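Local coordinates for glycerophosphodiester phosphodiesterase (Cytophaga hutchinsonii ATCC 33406, PDB 3CH0), which belongs to the glycerophosphoryl diester phosphodiesterase family, whose members are built on a TIM-barrel fold, at residues L44-T58 and D147-E161. Sequence-based numbering, arbitrary orientation.
Sequences LVISKDNRVVVSHDT and DHPNIALFCDLVVAE. With EDO (1,2-ethanediol), chain K.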
ATOM      1  N   LEU A  44       0.019   6.017  -1.991  1.00  9.10           N
ATOM      2  CA  LEU A  44       0.390   7.177  -2.776  1.00 10.19           C
ATOM      3  C   LEU A  44      -0.620   8.293  -2.675  1.00  8.66           C
ATOM      4  O   LEU A  44      -1.852   8.076  -2.722  1.00  9.21           O
ATOM      5  CB  LEU A  44       0.563   6.819  -4.249  1.00  9.17           C
ATOM      6  CG  LEU A  44       1.496   5.642  -4.575  1.00 10.61           C
ATOM      7  CD1 LEU A  44       1.440   5.191  -6.037  1.00 12.22           C
ATOM      8  CD2 LEU A  44       2.927   6.029  -4.184  1.00 11.95           C
ATOM      9  N   VAL A  45      -0.056   9.490  -2.506  1.00 10.36           N
ATOM     10  CA  VAL A  45      -0.799  10.762  -2.482  1.00  8.35           C
ATOM     11  C   VAL A  45      -0.035  11.770  -3.342  1.00 10.57           C
ATOM     12  O   VAL A  45       1.014  11.437  -3.901  1.00 11.21           O
ATOM     13  CB  VAL A  45      -1.109  11.248  -1.087  1.00  9.82           C
ATOM     14  CG1 VAL A  45      -1.749  10.124  -0.219  1.00  9.23           C
ATOM     15  CG2 VAL A  45       0.201  11.824  -0.442  1.00 10.83           C
ATOM     16  N   ILE A  46      -0.638  12.954  -3.528  1.00 10.49           N
ATOM     17  CA  ILE A  46      -0.089  14.029  -4.387  1.00 10.86           C
ATOM     18  C   ILE A  46       0.143  15.315  -3.583  1.00 10.20           C
ATOM     19  O   ILE A  46      -0.688  15.683  -2.784  1.00 12.34           O
ATOM     20  CB  ILE A  46      -1.054  14.341  -5.530  1.00 12.11           C
ATOM     21  CG1 ILE A  46      -1.481  13.036  -6.269  1.00 11.30           C
ATOM     22  CG2 ILE A  46      -0.405  15.312  -6.563  1.00 12.61           C
ATOM     23  CD1 ILE A  46      -0.378  12.216  -6.909  1.00 11.39           C
ATOM     24  N   SER A  47       1.328  15.904  -3.767  1.00 11.37           N
ATOM     25  CA  SER A  47       1.646  17.188  -3.165  1.00 12.39           C
ATOM     26  C   SER A  47       0.986  18.309  -3.982  1.00 15.64           C
ATOM     27  O   SER A  47       0.533  18.090  -5.106  1.00 14.95           O
ATOM     28  CB  SER A  47       3.160  17.432  -3.162  1.00 12.59           C
ATOM     29  OG  SER A  47       3.676  17.513  -4.494  1.00 13.09           O
ATOM     30  N   LYS A  48       0.978  19.502  -3.386  1.00 15.97           N
ATOM     31  CA  LYS A  48       0.515  20.737  -4.102  1.00 13.84           C
ATOM     32  C   LYS A  48       1.131  20.904  -5.462  1.00 15.73           C
ATOM     33  O   LYS A  48       0.438  21.289  -6.412  1.00 18.26           O
ATOM     34  CB  LYS A  48       0.779  21.945  -3.253  1.00 14.89           C
ATOM     35  CG  LYS A  48       0.231  23.250  -3.847  1.00 19.42           C
ATOM     36  CD  LYS A  48       0.273  24.335  -2.786  1.00 27.71           C
ATOM     37  CE  LYS A  48      -0.054  25.698  -3.397  1.00 34.86           C
ATOM     38  NZ  LYS A  48       0.431  26.781  -2.474  1.00 47.73           N
ATOM     39  N   ASP A  49       2.432  20.601  -5.583  1.00 15.70           N
ATOM     40  CA  ASP A  49       3.154  20.701  -6.817  1.00 14.15           C
ATOM     41  C   ASP A  49       3.162  19.422  -7.652  1.00 15.14           C
ATOM     42  O   ASP A  49       4.041  19.187  -8.489  1.00 15.26           O
ATOM     43  CB  ASP A  49       4.584  21.310  -6.603  1.00 16.60           C
ATOM     44  CG  ASP A  49       5.449  20.556  -5.597  1.00 22.45           C
ATOM     45  OD1 ASP A  49       4.934  19.846  -4.694  1.00 17.18           O
ATOM     46  OD2 ASP A  49       6.708  20.768  -5.672  1.00 19.90           O
ATOM     47  N   ASN A  50       2.113  18.593  -7.456  1.00 12.86           N
ATOM     48  CA  ASN A  50       1.881  17.456  -8.320  1.00 15.91           C
ATOM     49  C   ASN A  50       3.007  16.416  -8.344  1.00 14.69           C
ATOM     50  O   ASN A  50       3.193  15.709  -9.336  1.00 16.92           O
ATOM     51  CB  ASN A  50       1.502  17.905  -9.766  1.00 13.45           C
ATOM     52  CG  ASN A  50       0.068  18.395  -9.877  1.00 14.83           C
ATOM     53  OD1 ASN A  50      -0.713  18.302  -8.951  1.00 18.72           O
ATOM     54  ND2 ASN A  50      -0.248  18.968 -11.039  1.00 20.44           N
ATOM     55  N   ARG A  51       3.729  16.283  -7.230  0.50 15.64           N
ATOM     56  CA  ARG A  51       4.626  15.149  -7.099  0.50 14.97           C
ATOM     57  C   ARG A  51       3.906  14.043  -6.346  0.50 12.02           C
ATOM     58  O   ARG A  51       3.082  14.293  -5.449  0.50 13.93           O
ATOM     59  CB  ARG A  51       5.935  15.493  -6.410  0.50 13.65           C
ATOM     60  CG  ARG A  51       6.761  16.602  -7.101  0.50 20.37           C
ATOM     61  CD  ARG A  51       7.112  16.313  -8.577  0.50 23.78           C
ATOM     62  NE  ARG A  51       7.559  14.947  -8.907  0.50 26.71           N
ATOM     63  CZ  ARG A  51       8.809  14.486  -8.794  0.50 15.53           C
ATOM     64  NH1 ARG A  51       9.794  15.251  -8.334  0.50 23.75           N
ATOM     65  NH2 ARG A  51       9.078  13.240  -9.153  0.50 27.21           N
ATOM     66  N   VAL A  52       4.219  12.821  -6.761  1.00 12.28           N
ATOM     67  CA  VAL A  52       3.646  11.617  -6.160  1.00 11.82           C
ATOM     68  C   VAL A  52       4.499  11.282  -4.933  1.00 11.50           C
ATOM     69  O   VAL A  52       5.721  11.045  -5.077  1.00 11.48           O
ATOM     70  CB  VAL A  52       3.583  10.434  -7.120  1.00 11.80           C
ATOM     71  CG1 VAL A  52       2.881   9.209  -6.465  1.00 12.63           C
ATOM     72  CG2 VAL A  52       2.854  10.792  -8.415  1.00 11.48           C
ATOM     73  N   VAL A  53       3.875  11.354  -3.758  1.00 11.57           N
ATOM     74  CA  VAL A  53       4.496  11.143  -2.472  1.00 11.39           C
ATOM     75  C   VAL A  53       4.015   9.821  -1.867  1.00 10.99           C
ATOM     76  O   VAL A  53       2.806   9.476  -1.962  1.00  9.31           O
ATOM     77  CB  VAL A  53       4.141  12.285  -1.530  1.00 11.35           C
ATOM     78  CG1 VAL A  53       4.820  12.149  -0.118  1.00 12.36           C
ATOM     79  CG2 VAL A  53       4.510  13.670  -2.142  1.00 13.03           C
ATOM     80  N   VAL A  54       4.934   9.063  -1.275  1.00  9.36           N
ATOM     81  CA  VAL A  54       4.569   7.826  -0.580  1.00  9.27           C
ATOM     82  C   VAL A  54       4.064   8.160   0.810  1.00 11.25           C
ATOM     83  O   VAL A  54       4.798   8.729   1.622  1.00 10.98           O
ATOM     84  CB  VAL A  54       5.734   6.817  -0.491  1.00  9.59           C
ATOM     85  CG1 VAL A  54       5.241   5.435   0.020  1.00  9.82           C
ATOM     86  CG2 VAL A  54       6.403   6.618  -1.839  1.00 10.95           C
ATOM     87  N   SER A  55       2.763   7.935   1.063  1.00 10.03           N
ATOM     88  CA  SER A  55       2.132   8.309   2.307  1.00 10.09           C
ATOM     89  C   SER A  55       0.786   7.611   2.431  1.00 11.06           C
ATOM     90  O   SER A  55       0.023   7.596   1.472  1.00 10.98           O
ATOM     91  CB  SER A  55       1.880   9.826   2.320  1.00 11.24           C
ATOM     92  OG  SER A  55       1.381  10.210   3.574  1.00 10.07           O
ATOM     93  N   HIS A  56       0.509   7.075   3.610  1.00  9.88           N
ATOM     94  CA  HIS A  56      -0.794   6.421   3.856  1.00 11.94           C
ATOM     95  C   HIS A  56      -1.956   7.389   3.823  1.00 10.80           C
ATOM     96  O   HIS A  56      -3.080   7.036   3.435  1.00 10.85           O
ATOM     97  CB  HIS A  56      -0.790   5.700   5.209  1.00 10.60           C
ATOM     98  CG  HIS A  56      -2.066   5.002   5.491  1.00  8.95           C
ATOM     99  ND1 HIS A  56      -3.056   5.550   6.283  1.00 11.95           N
ATOM    100  CD2 HIS A  56      -2.585   3.863   4.975  1.00 10.36           C
ATOM    101  CE1 HIS A  56      -4.098   4.728   6.288  1.00 11.88           C
ATOM    102  NE2 HIS A  56      -3.841   3.705   5.487  1.00 10.65           N
ATOM    103  N   ASP A  57      -1.728   8.622   4.264  1.00 11.06           N
ATOM    104  CA  ASP A  57      -2.768   9.672   4.360  1.00 12.14           C
ATOM    105  C   ASP A  57      -2.351  10.875   3.567  1.00 11.17           C
ATOM    106  O   ASP A  57      -1.163  11.125   3.310  1.00 10.49           O
ATOM    107  CB  ASP A  57      -3.049  10.007   5.814  1.00 14.06           C
ATOM    108  CG  ASP A  57      -3.770   8.873   6.513  1.00 18.09           C
ATOM    109  OD1 ASP A  57      -5.031   8.698   6.332  1.00 18.80           O
ATOM    110  OD2 ASP A  57      -3.070   8.077   7.176  1.00 14.91           O
ATOM    111  N   THR A  58      -3.346  11.666   3.180  1.00 11.52           N
ATOM    112  CA  THR A  58      -3.151  12.939   2.535  1.00 10.59           C
ATOM    113  C   THR A  58      -2.779  14.049   3.523  1.00 11.37           C
ATOM    114  O   THR A  58      -2.737  15.185   3.097  1.00 11.37           O
ATOM    115  CB  THR A  58      -4.378  13.363   1.734  1.00 12.22           C
ATOM    116  OG1 THR A  58      -5.483  13.441   2.632  1.00 12.28           O
ATOM    117  CG2 THR A  58      -4.686  12.302   0.665  1.00 13.72           C
ATOM    118  N   ASP A 147      -8.188  17.043  -0.823  1.00 14.54           N
ATOM    119  CA  ASP A 147      -7.141  16.145  -0.277  1.00 12.00           C
ATOM    120  C   ASP A 147      -6.252  15.564  -1.343  1.00 12.68           C
ATOM    121  O   ASP A 147      -5.177  15.045  -1.010  1.00 11.96           O
ATOM    122  CB  ASP A 147      -7.791  15.061   0.515  1.00 14.29           C
ATOM    123  CG  ASP A 147      -8.627  15.618   1.664  1.00 21.06           C
ATOM    124  OD1 ASP A 147      -8.156  16.565   2.327  1.00 21.13           O
ATOM    125  OD2 ASP A 147      -9.761  15.128   1.864  1.00 31.18           O
ATOM    126  N   HIS A 148      -6.673  15.652  -2.598  1.00 11.49           N
ATOM    127  CA  HIS A 148      -5.937  15.099  -3.715  1.00 10.76           C
ATOM    128  C   HIS A 148      -6.632  15.563  -5.006  1.00 11.22           C
ATOM    129  O   HIS A 148      -7.731  16.112  -4.926  1.00 11.31           O
ATOM    130  CB  HIS A 148      -5.924  13.550  -3.641  1.00 10.63           C
ATOM    131  CG  HIS A 148      -7.287  12.971  -3.440  1.00  9.96           C
ATOM    132  ND1 HIS A 148      -8.292  13.016  -4.406  1.00 11.50           N
ATOM    133  CD2 HIS A 148      -7.819  12.347  -2.362  1.00 10.87           C
ATOM    134  CE1 HIS A 148      -9.380  12.461  -3.898  1.00 12.19           C
ATOM    135  NE2 HIS A 148      -9.131  12.056  -2.658  1.00 15.08           N
ATOM    136  N   PRO A 149      -6.008  15.336  -6.161  1.00 12.72           N
ATOM    137  CA  PRO A 149      -6.650  15.759  -7.420  1.00 12.92           C
ATOM    138  C   PRO A 149      -7.895  14.903  -7.774  1.00 12.59           C
ATOM    139  O   PRO A 149      -8.211  13.931  -7.129  1.00 11.28           O
ATOM    140  CB  PRO A 149      -5.568  15.508  -8.461  1.00 13.74           C
ATOM    141  CG  PRO A 149      -4.254  15.314  -7.679  1.00 13.02           C
ATOM    142  CD  PRO A 149      -4.668  14.745  -6.380  1.00 10.66           C
ATOM    143  N   ASN A 150      -8.536  15.322  -8.846  1.00 11.56           N
ATOM    144  CA  ASN A 150      -9.473  14.458  -9.547  1.00 10.84           C
ATOM    145  C   ASN A 150      -8.822  13.151  -9.969  1.00 10.94           C
ATOM    146  O   ASN A 150      -7.588  13.026 -10.092  1.00 13.15           O
ATOM    147  CB  ASN A 150     -10.054  15.222 -10.768  1.00 12.68           C
ATOM    148  CG  ASN A 150      -8.962  15.699 -11.728  1.00 12.60           C
ATOM    149  OD1 ASN A 150      -8.142  16.538 -11.335  1.00 13.91           O
ATOM    150  ND2 ASN A 150      -8.944  15.181 -12.959  1.00 12.40           N
ATOM    151  N   ILE A 151      -9.692  12.188 -10.247  1.00  9.62           N
ATOM    152  CA  ILE A 151      -9.274  10.820 -10.517  1.00  8.97           C
ATOM    153  C   ILE A 151      -8.267  10.766 -11.656  1.00  9.97           C
ATOM    154  O   ILE A 151      -7.253  10.089 -11.546  1.00 11.14           O
ATOM    155  CB  ILE A 151     -10.493   9.901 -10.753  1.00 10.68           C
ATOM    156  CG1 ILE A 151     -11.210   9.616  -9.457  1.00 10.00           C
ATOM    157  CG2 ILE A 151     -10.106   8.651 -11.515  1.00 10.69           C
ATOM    158  CD1 ILE A 151     -10.472   8.639  -8.517  1.00 11.03           C
ATOM    159  N   ALA A 152      -8.593  11.386 -12.795  1.00 10.04           N
ATOM    160  CA  ALA A 152      -7.693  11.295 -13.956  1.00  9.11           C
ATOM    161  C   ALA A 152      -6.291  11.781 -13.629  1.00 11.45           C
ATOM    162  O   ALA A 152      -5.321  11.117 -14.004  1.00 12.41           O
ATOM    163  CB  ALA A 152      -8.260  12.057 -15.179  1.00 10.81           C
ATOM    164  N   LEU A 153      -6.191  12.924 -12.982  1.00 10.87           N
ATOM    165  CA  LEU A 153      -4.871  13.531 -12.677  1.00 10.44           C
ATOM    166  C   LEU A 153      -4.124  12.665 -11.658  1.00 10.99           C
ATOM    167  O   LEU A 153      -2.904  12.460 -11.803  1.00 11.58           O
ATOM    168  CB  LEU A 153      -4.991  14.984 -12.170  1.00 14.05           C
ATOM    169  CG  LEU A 153      -3.654  15.689 -11.906  1.00 13.17           C
ATOM    170  CD1 LEU A 153      -2.693  15.576 -13.130  1.00 15.07           C
ATOM    171  CD2 LEU A 153      -3.969  17.101 -11.410  1.00 14.62           C
ATOM    172  N   PHE A 154      -4.822  12.240 -10.586  1.00 10.83           N
ATOM    173  CA  PHE A 154      -4.204  11.392  -9.549  1.00 10.65           C
ATOM    174  C   PHE A 154      -3.604  10.181 -10.254  1.00 11.35           C
ATOM    175  O   PHE A 154      -2.445   9.828 -10.072  1.00 11.03           O
ATOM    176  CB  PHE A 154      -5.267  11.038  -8.503  1.00 10.06           C
ATOM    177  CG  PHE A 154      -4.756  10.616  -7.133  1.00  8.45           C
ATOM    178  CD1 PHE A 154      -3.521   9.995  -6.955  1.00  9.53           C
ATOM    179  CD2 PHE A 154      -5.599  10.755  -6.039  1.00 10.35           C
ATOM    180  CE1 PHE A 154      -3.111   9.567  -5.732  1.00 10.84           C
ATOM    181  CE2 PHE A 154      -5.185  10.323  -4.764  1.00 11.67           C
ATOM    182  CZ  PHE A 154      -3.933   9.726  -4.628  1.00 11.28           C
ATOM    183  N   CYS A 155      -4.413   9.502 -11.062  1.00 11.57           N
ATOM    184  CA  CYS A 155      -3.939   8.284 -11.709  1.00 10.30           C
ATOM    185  C   CYS A 155      -2.847   8.559 -12.741  1.00 12.32           C
ATOM    186  O   CYS A 155      -1.885   7.822 -12.883  1.00 12.97           O
ATOM    187  CB  CYS A 155      -5.097   7.503 -12.376  1.00 14.11           C
ATOM    188  SG  CYS A 155      -6.277   6.831 -11.173  1.00 12.05           S
ATOM    189  N   ASP A 156      -3.038   9.624 -13.510  1.00 13.30           N
ATOM    190  CA  ASP A 156      -2.063   9.915 -14.560  1.00 12.93           C
ATOM    191  C   ASP A 156      -0.709  10.237 -13.942  1.00 12.51           C
ATOM    192  O   ASP A 156       0.302   9.837 -14.484  1.00 14.03           O
ATOM    193  CB  ASP A 156      -2.521  11.103 -15.388  1.00 14.20           C
ATOM    194  CG  ASP A 156      -3.707  10.779 -16.294  1.00 10.97           C
ATOM    195  OD1 ASP A 156      -4.042   9.617 -16.490  1.00 12.26           O
ATOM    196  OD2 ASP A 156      -4.241  11.794 -16.830  1.00 12.94           O
ATOM    197  N   LEU A 157      -0.670  10.983 -12.863  1.00  9.91           N
ATOM    198  CA  LEU A 157       0.623  11.316 -12.235  1.00 10.22           C
ATOM    199  C   LEU A 157       1.326  10.037 -11.747  1.00 13.34           C
ATOM    200  O   LEU A 157       2.553   9.878 -11.910  1.00 13.51           O
ATOM    201  CB  LEU A 157       0.445  12.246 -11.067  1.00 12.24           C
ATOM    202  CG  LEU A 157       0.040  13.664 -11.438  1.00 12.41           C
ATOM    203  CD1 LEU A 157      -0.423  14.449 -10.224  1.00 12.14           C
ATOM    204  CD2 LEU A 157       1.175  14.448 -12.202  1.00 13.46           C
ATOM    205  N   VAL A 158       0.575   9.119 -11.144  1.00 10.94           N
ATOM    206  CA  VAL A 158       1.169   7.838 -10.692  1.00 10.12           C
ATOM    207  C   VAL A 158       1.684   7.045 -11.871  1.00 11.53           C
ATOM    208  O   VAL A 158       2.805   6.501 -11.825  1.00 12.97           O
ATOM    209  CB  VAL A 158       0.123   7.028  -9.845  1.00  9.51           C
ATOM    210  CG1 VAL A 158       0.527   5.559  -9.578  1.00 11.29           C
ATOM    211  CG2 VAL A 158      -0.128   7.821  -8.556  1.00 10.59           C
ATOM    212  N   VAL A 159       0.849   6.923 -12.909  1.00 10.88           N
ATOM    213  CA  VAL A 159       1.183   6.106 -14.052  1.00 10.98           C
ATOM    214  C   VAL A 159       2.406   6.667 -14.825  1.00 12.33           C
ATOM    215  O   VAL A 159       3.222   5.859 -15.300  1.00 13.13           O
ATOM    216  CB  VAL A 159      -0.038   5.856 -14.940  1.00 13.63           C
ATOM    217  CG1 VAL A 159       0.420   5.209 -16.271  1.00 11.68           C
ATOM    218  CG2 VAL A 159      -1.059   4.988 -14.190  1.00 10.73           C
ATOM    219  N   ALA A 160       2.537   7.978 -14.886  1.00 12.53           N
ATOM    220  CA  ALA A 160       3.692   8.605 -15.515  1.00 12.68           C
ATOM    221  C   ALA A 160       4.977   8.065 -14.862  1.00 13.47           C
ATOM    222  O   ALA A 160       5.969   7.783 -15.558  1.00 15.84           O
ATOM    223  CB  ALA A 160       3.641  10.121 -15.437  1.00 15.40           C
ATOM    224  N   GLU A 161       4.960   7.893 -13.550  0.50 13.26           N
ATOM    225  CA  GLU A 161       6.150   7.426 -12.840  0.50 13.78           C
ATOM    226  C   GLU A 161       6.443   5.944 -13.096  0.50 13.66           C
ATOM    227  O   GLU A 161       7.606   5.548 -13.185  0.50 15.32           O
ATOM    228  CB  GLU A 161       6.035   7.754 -11.345  0.50 11.66           C
ATOM    229  CG  GLU A 161       5.943   9.241 -11.040  0.50 17.25           C
ATOM    230  CD  GLU A 161       7.114  10.034 -11.628  0.50 16.66           C
ATOM    231  OE1 GLU A 161       8.270   9.635 -11.388  0.50 16.63           O
ATOM    232  OE2 GLU A 161       6.874  11.036 -12.333  0.50 19.52           O
TER
HETATM  233  C1  EDO K 281       0.054  15.189 -15.897  1.00 43.20           C
HETATM  234  O1  EDO K 281      -0.011  15.337 -17.316  1.00 49.76           O
HETATM  235  C2  EDO K 281      -0.195  13.720 -15.620  1.00 40.68           C
HETATM  236  O2  EDO K 281       0.925  12.896 -16.023  1.00 33.33           O
HETATM  237  O   HOH W   1      -2.945  14.207  -2.362  1.00 12.00           O
HETATM  238  O   HOH W   2      -5.590  15.996   3.410  1.00 14.92           O
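I46 lies against P149, F154 and L157 at once, and this apolar cluster is the heart of the contact between the hairpin of 44-58 and the helix 151-161. Its CG1 sits over one face of the F154 phenyl, 4.1 Å from the ring centroid and displaced toward the rim, a CH-pi contact; the same carbon is 3.6 Å from P149 CD. With CG1 anti to the carbonyl carbon (chi1 -50°), CG2 lies anti to the backbone N, and this second branch reaches L157 CD1 on the next turn of the helix. Farther along, V52 straddles two helix residues: CG2 lies on the CB and backbone carbonyl of L157, CG1 meets V158 CG2. L44 CD1 packs beside V52 on the same V158, 3.7 Å from its CG1. Both methyls of L157 also lie against N50, CD2 being 3.7 Å from N50 O.

The edge of the F154 ring points at L44 O, which lies in the ring plane 3.3 Å from CZ. Water carries the polar links between the segments: one molecule accepts from I46 N and donates to D147 O, and another joins T58 OG1 to D147 OD1. T58 itself packs across D147, with CG2 3.3 Å from D147 O. E161 OE1 forms a salt bridge with R118, whereas R51 makes only a long and doubtful approach to it, at the guanidinium edge.

In this TIM-barrel-type architecture the helix 151-164 packs outside strand 39-46; the axes of the shorter pieces 44-46 and 151-161 approach to 9.3 Å, their N-to-C directions at 115°. F154 and V158 also touch I137 on the adjacent parallel strand 132-137, while L44 and V52 reach F117 of helix 117-127.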